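Local coordinates for protein blood group a-and b-cleaving endo-beta-galactosidase (Streptococcus pneumoniae, PDB 2YGL) that probably binds blood group glycans through tandem family 51 carbohydrate-binding modules, which belong to a glycoside hydrolase thought to cleave blood group A and B antigens, at residues Lys44-Phe57 / Phe83-Ser95. Residues are numbered along the deposited sequence; the frame is centred on the assembly and turned at random.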
ATOM      1  N   LYS A  44     -32.294  11.531   2.316  1.00 20.98           N
ATOM      2  CA  LYS A  44     -31.139  10.689   2.006  1.00 21.05           C
ATOM      3  C   LYS A  44     -31.314   9.986   0.662  1.00 20.85           C
ATOM      4  O   LYS A  44     -32.442   9.773   0.204  1.00 20.55           O
ATOM      5  CB  LYS A  44     -30.927   9.635   3.098  1.00 21.17           C
ATOM      6  CG  LYS A  44     -30.506  10.183   4.460  1.00 22.19           C
ATOM      7  CD  LYS A  44     -30.348   9.049   5.470  1.00 23.49           C
ATOM      8  CE  LYS A  44     -30.038   9.567   6.869  1.00 24.54           C
ATOM      9  NZ  LYS A  44     -28.647  10.094   6.986  1.00 25.71           N
ATOM     10  N   ILE A  45     -30.188   9.628   0.045  1.00 20.71           N
ATOM     11  CA  ILE A  45     -30.169   8.791  -1.153  1.00 20.59           C
ATOM     12  C   ILE A  45     -30.825   7.446  -0.840  1.00 20.78           C
ATOM     13  O   ILE A  45     -30.503   6.809   0.167  1.00 20.77           O
ATOM     14  CB  ILE A  45     -28.719   8.571  -1.664  1.00 20.58           C
ATOM     15  CG1 ILE A  45     -28.156   9.873  -2.241  1.00 20.06           C
ATOM     16  CG2 ILE A  45     -28.659   7.442  -2.702  1.00 20.18           C
ATOM     17  CD1 ILE A  45     -26.648   9.901  -2.376  1.00 19.80           C
ATOM     18  N   SER A  46     -31.763   7.032  -1.686  1.00 21.04           N
ATOM     19  CA  SER A  46     -32.406   5.733  -1.519  1.00 21.34           C
ATOM     20  C   SER A  46     -32.663   5.026  -2.843  1.00 21.64           C
ATOM     21  O   SER A  46     -32.971   5.659  -3.853  1.00 21.38           O
ATOM     22  CB  SER A  46     -33.699   5.843  -0.701  1.00 21.21           C
ATOM     23  OG  SER A  46     -34.670   6.636  -1.355  1.00 21.02           O
ATOM     24  N   LEU A  47     -32.528   3.706  -2.815  1.00 22.19           N
ATOM     25  CA  LEU A  47     -32.712   2.877  -3.997  1.00 22.87           C
ATOM     26  C   LEU A  47     -33.546   1.653  -3.679  1.00 23.64           C
ATOM     27  O   LEU A  47     -33.574   1.179  -2.537  1.00 23.50           O
ATOM     28  CB  LEU A  47     -31.357   2.438  -4.564  1.00 22.54           C
ATOM     29  CG  LEU A  47     -30.548   3.465  -5.358  1.00 22.01           C
ATOM     30  CD1 LEU A  47     -29.164   2.918  -5.713  1.00 21.34           C
ATOM     31  CD2 LEU A  47     -31.295   3.882  -6.610  1.00 21.07           C
ATOM     32  N   LEU A  48     -34.227   1.153  -4.704  1.00 24.64           N
ATOM     33  CA  LEU A  48     -34.945  -0.104  -4.621  1.00 25.70           C
ATOM     34  C   LEU A  48     -33.937  -1.247  -4.697  1.00 26.45           C
ATOM     35  O   LEU A  48     -33.170  -1.349  -5.657  1.00 26.61           O
ATOM     36  CB  LEU A  48     -35.946  -0.199  -5.775  1.00 25.70           C
ATOM     37  CG  LEU A  48     -37.200  -1.062  -5.640  1.00 25.95           C
ATOM     38  CD1 LEU A  48     -38.105  -0.553  -4.525  1.00 26.38           C
ATOM     39  CD2 LEU A  48     -37.946  -1.064  -6.963  1.00 25.58           C
ATOM     40  N   THR A  49     -33.921  -2.090  -3.671  1.00 27.49           N
ATOM     41  CA  THR A  49     -33.052  -3.262  -3.666  1.00 28.54           C
ATOM     42  C   THR A  49     -33.860  -4.524  -3.993  1.00 29.04           C
ATOM     43  O   THR A  49     -34.996  -4.428  -4.466  1.00 29.10           O
ATOM     44  CB  THR A  49     -32.249  -3.390  -2.337  1.00 28.49           C
ATOM     45  OG1 THR A  49     -31.287  -4.444  -2.457  1.00 29.54           O
ATOM     46  CG2 THR A  49     -33.157  -3.670  -1.149  1.00 28.59           C
ATOM     47  N   SER A  50     -33.273  -5.694  -3.755  1.00 29.74           N
ATOM     48  CA  SER A  50     -33.946  -6.964  -4.016  1.00 30.42           C
ATOM     49  C   SER A  50     -35.214  -7.107  -3.174  1.00 30.63           C
ATOM     50  O   SER A  50     -35.294  -6.583  -2.058  1.00 30.88           O
ATOM     51  CB  SER A  50     -33.000  -8.139  -3.773  1.00 30.47           C
ATOM     52  OG  SER A  50     -33.542  -9.326  -4.323  1.00 31.46           O
ATOM     53  N   ASP A  51     -36.199  -7.813  -3.731  1.00 30.88           N
ATOM     54  CA  ASP A  51     -37.547  -7.937  -3.155  1.00 30.95           C
ATOM     55  C   ASP A  51     -38.288  -6.608  -3.008  1.00 30.66           C
ATOM     56  O   ASP A  51     -39.209  -6.489  -2.194  1.00 30.64           O
ATOM     57  CB  ASP A  51     -37.530  -8.703  -1.826  1.00 31.33           C
ATOM     58  CG  ASP A  51     -37.857 -10.167  -2.000  1.00 32.12           C
ATOM     59  OD1 ASP A  51     -37.029 -10.895  -2.586  1.00 33.54           O
ATOM     60  OD2 ASP A  51     -38.953 -10.583  -1.567  1.00 33.28           O
ATOM     61  N   ASP A  52     -37.887  -5.623  -3.812  1.00 30.28           N
ATOM     62  CA  ASP A  52     -38.505  -4.291  -3.818  1.00 29.91           C
ATOM     63  C   ASP A  52     -38.458  -3.566  -2.467  1.00 29.75           C
ATOM     64  O   ASP A  52     -39.311  -2.724  -2.172  1.00 29.68           O
ATOM     65  CB  ASP A  52     -39.940  -4.353  -4.367  1.00 29.72           C
ATOM     66  CG  ASP A  52     -39.983  -4.431  -5.882  1.00 29.46           C
ATOM     67  OD1 ASP A  52     -38.922  -4.258  -6.521  1.00 28.87           O
ATOM     68  OD2 ASP A  52     -41.079  -4.656  -6.435  1.00 28.71           O
ATOM     69  N   LYS A  53     -37.454  -3.897  -1.658  1.00 29.59           N
ATOM     70  CA  LYS A  53     -37.212  -3.196  -0.402  1.00 29.54           C
ATOM     71  C   LYS A  53     -36.455  -1.898  -0.690  1.00 29.10           C
ATOM     72  O   LYS A  53     -35.501  -1.893  -1.464  1.00 29.29           O
ATOM     73  CB  LYS A  53     -36.421  -4.087   0.567  1.00 29.74           C
ATOM     74  CG  LYS A  53     -35.986  -3.388   1.854  1.00 30.52           C
ATOM     75  CD  LYS A  53     -34.899  -4.169   2.587  1.00 32.24           C
ATOM     76  CE  LYS A  53     -34.026  -3.248   3.438  1.00 32.69           C
ATOM     77  NZ  LYS A  53     -34.787  -2.549   4.516  1.00 33.35           N
ATOM     78  N   VAL A  54     -36.895  -0.803  -0.078  1.00 28.60           N
ATOM     79  CA  VAL A  54     -36.213   0.485  -0.214  1.00 28.06           C
ATOM     80  C   VAL A  54     -35.073   0.574   0.802  1.00 27.74           C
ATOM     81  O   VAL A  54     -35.284   0.381   1.999  1.00 27.72           O
ATOM     82  CB  VAL A  54     -37.196   1.677  -0.041  1.00 28.15           C
ATOM     83  CG1 VAL A  54     -36.462   3.014  -0.115  1.00 27.91           C
ATOM     84  CG2 VAL A  54     -38.298   1.623  -1.093  1.00 28.01           C
ATOM     85  N   LYS A  55     -33.864   0.851   0.316  1.00 27.32           N
ATOM     86  CA  LYS A  55     -32.702   1.017   1.188  1.00 26.94           C
ATOM     87  C   LYS A  55     -32.173   2.449   1.138  1.00 26.44           C
ATOM     88  O   LYS A  55     -31.992   3.016   0.057  1.00 26.23           O
ATOM     89  CB  LYS A  55     -31.590   0.032   0.813  1.00 27.06           C
ATOM     90  CG  LYS A  55     -30.527  -0.144   1.903  1.00 27.85           C
ATOM     91  CD  LYS A  55     -29.209  -0.684   1.356  1.00 29.12           C
ATOM     92  CE  LYS A  55     -29.327  -2.121   0.866  1.00 30.00           C
ATOM     93  NZ  LYS A  55     -28.088  -2.567   0.164  1.00 30.98           N
ATOM     94  N   TYR A  56     -31.925   3.018   2.316  1.00 25.88           N
ATOM     95  CA  TYR A  56     -31.382   4.373   2.449  1.00 25.31           C
ATOM     96  C   TYR A  56     -29.870   4.348   2.652  1.00 24.77           C
ATOM     97  O   TYR A  56     -29.324   3.397   3.213  1.00 24.73           O
ATOM     98  CB  TYR A  56     -32.075   5.117   3.596  1.00 25.42           C
ATOM     99  CG  TYR A  56     -33.533   5.409   3.323  1.00 25.71           C
ATOM    100  CD1 TYR A  56     -34.526   4.481   3.646  1.00 26.51           C
ATOM    101  CD2 TYR A  56     -33.923   6.609   2.729  1.00 26.00           C
ATOM    102  CE1 TYR A  56     -35.873   4.744   3.383  1.00 26.80           C
ATOM    103  CE2 TYR A  56     -35.264   6.880   2.462  1.00 26.55           C
ATOM    104  CZ  TYR A  56     -36.229   5.944   2.792  1.00 26.75           C
ATOM    105  OH  TYR A  56     -37.552   6.212   2.532  1.00 28.06           O
ATOM    106  N   PHE A  57     -29.199   5.396   2.180  1.00 24.13           N
ATOM    107  CA  PHE A  57     -27.741   5.471   2.212  1.00 23.47           C
ATOM    108  C   PHE A  57     -27.299   6.807   2.794  1.00 23.11           C
ATOM    109  O   PHE A  57     -27.775   7.858   2.365  1.00 23.01           O
ATOM    110  CB  PHE A  57     -27.166   5.341   0.795  1.00 23.39           C
ATOM    111  CG  PHE A  57     -27.419   4.008   0.139  1.00 23.05           C
ATOM    112  CD1 PHE A  57     -28.629   3.745  -0.503  1.00 22.74           C
ATOM    113  CD2 PHE A  57     -26.431   3.027   0.131  1.00 22.64           C
ATOM    114  CE1 PHE A  57     -28.859   2.516  -1.125  1.00 22.74           C
ATOM    115  CE2 PHE A  57     -26.650   1.794  -0.489  1.00 22.90           C
ATOM    116  CZ  PHE A  57     -27.867   1.539  -1.118  1.00 22.52           C
ATOM    117  N   PHE A  83     -13.140   0.026  -6.630  1.00 23.12           N
ATOM    118  CA  PHE A  83     -14.228   0.991  -6.563  1.00 22.77           C
ATOM    119  C   PHE A  83     -15.542   0.237  -6.399  1.00 22.52           C
ATOM    120  O   PHE A  83     -15.817  -0.710  -7.139  1.00 22.54           O
ATOM    121  CB  PHE A  83     -14.263   1.875  -7.814  1.00 22.63           C
ATOM    122  CG  PHE A  83     -15.503   2.722  -7.924  1.00 22.37           C
ATOM    123  CD1 PHE A  83     -15.680   3.834  -7.103  1.00 21.64           C
ATOM    124  CD2 PHE A  83     -16.499   2.406  -8.848  1.00 22.12           C
ATOM    125  CE1 PHE A  83     -16.826   4.616  -7.196  1.00 21.72           C
ATOM    126  CE2 PHE A  83     -17.651   3.184  -8.952  1.00 21.74           C
ATOM    127  CZ  PHE A  83     -17.815   4.292  -8.125  1.00 21.58           C
ATOM    128  N   GLU A  84     -16.345   0.655  -5.425  1.00 22.17           N
ATOM    129  CA  GLU A  84     -17.629   0.010  -5.166  1.00 21.87           C
ATOM    130  C   GLU A  84     -18.756   1.015  -4.960  1.00 21.49           C
ATOM    131  O   GLU A  84     -18.578   2.029  -4.281  1.00 21.40           O
ATOM    132  CB  GLU A  84     -17.525  -0.958  -3.981  1.00 21.89           C
ATOM    133  CG  GLU A  84     -16.664  -2.187  -4.286  1.00 22.21           C
ATOM    134  CD  GLU A  84     -16.666  -3.226  -3.185  1.00 22.98           C
ATOM    135  OE1 GLU A  84     -17.059  -2.910  -2.043  1.00 22.66           O
ATOM    136  OE2 GLU A  84     -16.267  -4.373  -3.470  1.00 24.40           O
ATOM    137  N   THR A  85     -19.908   0.724  -5.566  1.00 21.16           N
ATOM    138  CA  THR A  85     -21.100   1.575  -5.473  1.00 20.69           C
ATOM    139  C   THR A  85     -22.361   0.836  -5.917  1.00 20.54           C
ATOM    140  O   THR A  85     -22.288  -0.153  -6.653  1.00 20.44           O
ATOM    141  CB  THR A  85     -20.948   2.884  -6.308  1.00 20.74           C
ATOM    142  OG1 THR A  85     -21.970   3.817  -5.940  1.00 20.67           O
ATOM    143  CG2 THR A  85     -21.030   2.608  -7.806  1.00 20.50           C
ATOM    144  N   TYR A  86     -23.511   1.320  -5.452  1.00 20.12           N
ATOM    145  CA  TYR A  86     -24.808   0.887  -5.956  1.00 20.09           C
ATOM    146  C   TYR A  86     -25.340   1.973  -6.885  1.00 19.53           C
ATOM    147  O   TYR A  86     -25.280   3.159  -6.557  1.00 19.78           O
ATOM    148  CB  TYR A  86     -25.796   0.671  -4.807  1.00 20.44           C
ATOM    149  CG  TYR A  86     -25.436  -0.461  -3.870  1.00 21.84           C
ATOM    150  CD1 TYR A  86     -24.577  -0.251  -2.789  1.00 22.90           C
ATOM    151  CD2 TYR A  86     -25.962  -1.740  -4.056  1.00 23.04           C
ATOM    152  CE1 TYR A  86     -24.243  -1.283  -1.923  1.00 24.43           C
ATOM    153  CE2 TYR A  86     -25.635  -2.785  -3.190  1.00 24.57           C
ATOM    154  CZ  TYR A  86     -24.774  -2.546  -2.127  1.00 25.01           C
ATOM    155  OH  TYR A  86     -24.441  -3.563  -1.264  1.00 26.43           O
ATOM    156  N   ILE A  87     -25.853   1.572  -8.043  1.00 18.71           N
ATOM    157  CA  ILE A  87     -26.407   2.529  -9.002  1.00 18.04           C
ATOM    158  C   ILE A  87     -27.882   2.288  -9.290  1.00 17.65           C
ATOM    159  O   ILE A  87     -28.360   1.156  -9.247  1.00 17.43           O
ATOM    160  CB  ILE A  87     -25.612   2.572 -10.344  1.00 17.86           C
ATOM    161  CG1 ILE A  87     -25.484   1.168 -10.958  1.00 17.79           C
ATOM    162  CG2 ILE A  87     -24.253   3.234 -10.138  1.00 17.54           C
ATOM    163  CD1 ILE A  87     -25.078   1.162 -12.428  1.00 17.61           C
ATOM    164  N   GLY A  88     -28.583   3.374  -9.593  1.00 17.31           N
ATOM    165  CA  GLY A  88     -29.991   3.331  -9.966  1.00 16.89           C
ATOM    166  C   GLY A  88     -30.551   4.737  -9.988  1.00 16.64           C
ATOM    167  O   GLY A  88     -29.824   5.705  -9.769  1.00 16.43           O
ATOM    168  N   ILE A  89     -31.846   4.849 -10.266  1.00 16.46           N
ATOM    169  CA  ILE A  89     -32.534   6.131 -10.203  1.00 16.37           C
ATOM    170  C   ILE A  89     -33.093   6.295  -8.795  1.00 16.59           C
ATOM    171  O   ILE A  89     -33.765   5.397  -8.283  1.00 16.42           O
ATOM    172  CB  ILE A  89     -33.655   6.237 -11.264  1.00 16.28           C
ATOM    173  CG1 ILE A  89     -33.062   6.116 -12.673  1.00 16.14           C
ATOM    174  CG2 ILE A  89     -34.416   7.558 -11.115  1.00 16.27           C
ATOM    175  CD1 ILE A  89     -34.087   5.910 -13.780  1.00 15.99           C
ATOM    176  N   ASP A  90     -32.802   7.434  -8.169  1.00 16.66           N
ATOM    177  CA  ASP A  90     -33.236   7.690  -6.797  1.00 17.00           C
ATOM    178  C   ASP A  90     -34.755   7.625  -6.641  1.00 17.24           C
ATOM    179  O   ASP A  90     -35.501   8.046  -7.530  1.00 17.12           O
ATOM    180  CB  ASP A  90     -32.726   9.045  -6.308  1.00 17.10           C
ATOM    181  CG  ASP A  90     -32.787   9.170  -4.802  1.00 17.16           C
ATOM    182  OD1 ASP A  90     -31.861   8.680  -4.122  1.00 17.91           O
ATOM    183  OD2 ASP A  90     -33.767   9.749  -4.297  1.00 16.86           O
ATOM    184  N   GLN A  91     -35.199   7.095  -5.503  1.00 17.37           N
ATOM    185  CA  GLN A  91     -36.624   6.967  -5.191  1.00 17.59           C
ATOM    186  C   GLN A  91     -37.365   8.308  -5.155  1.00 17.52           C
ATOM    187  O   GLN A  91     -38.587   8.341  -5.290  1.00 17.37           O
ATOM    188  CB  GLN A  91     -36.814   6.221  -3.865  1.00 17.60           C
ATOM    189  CG  GLN A  91     -36.528   4.725  -3.945  1.00 18.29           C
ATOM    190  CD  GLN A  91     -37.615   3.965  -4.679  1.00 19.15           C
ATOM    191  OE1 GLN A  91     -37.434   3.553  -5.825  1.00 19.77           O
ATOM    192  NE2 GLN A  91     -38.757   3.791  -4.028  1.00 19.20           N
ATOM    193  N   SER A  92     -36.621   9.401  -4.991  1.00 17.67           N
ATOM    194  CA  SER A  92     -37.192  10.753  -4.960  1.00 17.83           C
ATOM    195  C   SER A  92     -37.478  11.344  -6.348  1.00 17.99           C
ATOM    196  O   SER A  92     -37.994  12.462  -6.455  1.00 17.85           O
ATOM    197  CB  SER A  92     -36.267  11.702  -4.186  1.00 17.92           C
ATOM    198  OG  SER A  92     -35.069  11.943  -4.909  1.00 18.06           O
ATOM    199  N   ALA A  93     -37.141  10.603  -7.404  1.00 18.16           N
ATOM    200  CA  ALA A  93     -37.291  11.096  -8.780  1.00 18.56           C
ATOM    201  C   ALA A  93     -38.742  11.371  -9.170  1.00 18.78           C
ATOM    202  O   ALA A  93     -39.662  10.699  -8.700  1.00 18.81           O
ATOM    203  CB  ALA A  93     -36.662  10.119  -9.771  1.00 18.40           C
ATOM    204  N   ASN A  94     -38.934  12.370 -10.029  1.00 19.17           N
ATOM    205  CA  ASN A  94     -40.221  12.597 -10.682  1.00 19.54           C
ATOM    206  C   ASN A  94     -40.414  11.516 -11.738  1.00 19.99           C
ATOM    207  O   ASN A  94     -39.754  11.532 -12.782  1.00 20.06           O
ATOM    208  CB  ASN A  94     -40.265  14.001 -11.311  1.00 19.39           C
ATOM    209  CG  ASN A  94     -41.615  14.336 -11.961  1.00 19.20           C
ATOM    210  OD1 ASN A  94     -42.481  13.478 -12.140  1.00 18.91           O
ATOM    211  ND2 ASN A  94     -41.785  15.597 -12.323  1.00 18.83           N
ATOM    212  N   SER A  95     -41.297  10.565 -11.446  1.00 20.48           N
ATOM    213  CA  SER A  95     -41.623   9.491 -12.384  1.00 21.00           C
ATOM    214  C   SER A  95     -43.106   9.520 -12.776  1.00 21.47           C
ATOM    215  O   SER A  95     -43.711   8.476 -13.015  1.00 21.66           O
ATOM    216  CB  SER A  95     -41.249   8.132 -11.787  1.00 20.79           C
ATOM    217  OG  SER A  95     -42.019   7.845 -10.632  1.00 20.83           O
TER
HETATM  218  O   HOH W   1     -34.340   9.524  -1.679  1.00 15.15           O
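Asp90 and Ser46 meet at the polar end of a contact in which a beta hairpin, strands 45-48 and 54-57, is docked on strand 82-87 and the corner that follows it, in the beta-sandwich of the first CBM51 module. The joint is a worked example of one aspartate carboxylate bonding to a hairpin strand and to its own turn at once. Ser46 N donates to Asp90 OD1 (2.9 Å) on its syn side, tilted out of the carboxylate plane, while Gln91 N returns a bond to Ser46 O (3.1 Å). With CG anti to the Asp90 backbone N (chi1 -163°), the carboxylate lies against the hairpin and still reaches forward along its own chain. There Ser92 N and Ser92 OG approach OD2 from opposite faces of its plane; the first closes an Asx turn, and both help to fix the rotation of the group. Gln91 bends at chi2 and lies against both strands of the hairpin, NE2 near Val54 CG2 and OE1 near Leu48 CB.

Apolar packing continues toward strand 82-87. Leu47 spreads its two methyls over the backbone at the corner, CD2 lying 3.6 Å from Gly88 C, while CD1 also nears Tyr86 CB. The Tyr86 ring, which also meets Phe134, is inclined to that of Phe57 at 46°, with Phe57 CE2 3.7 Å from Tyr86 CD1. Lys55, kinked at chi3, brings its ammonium to the same ring in an off-centre cation-pi contact, NZ 4.5 Å from the Tyr86 ring centroid. At the opposite end, one water donates to both Lys44 O and Asp90 OD2 and accepts from Ser46 OG at 2.9 Å.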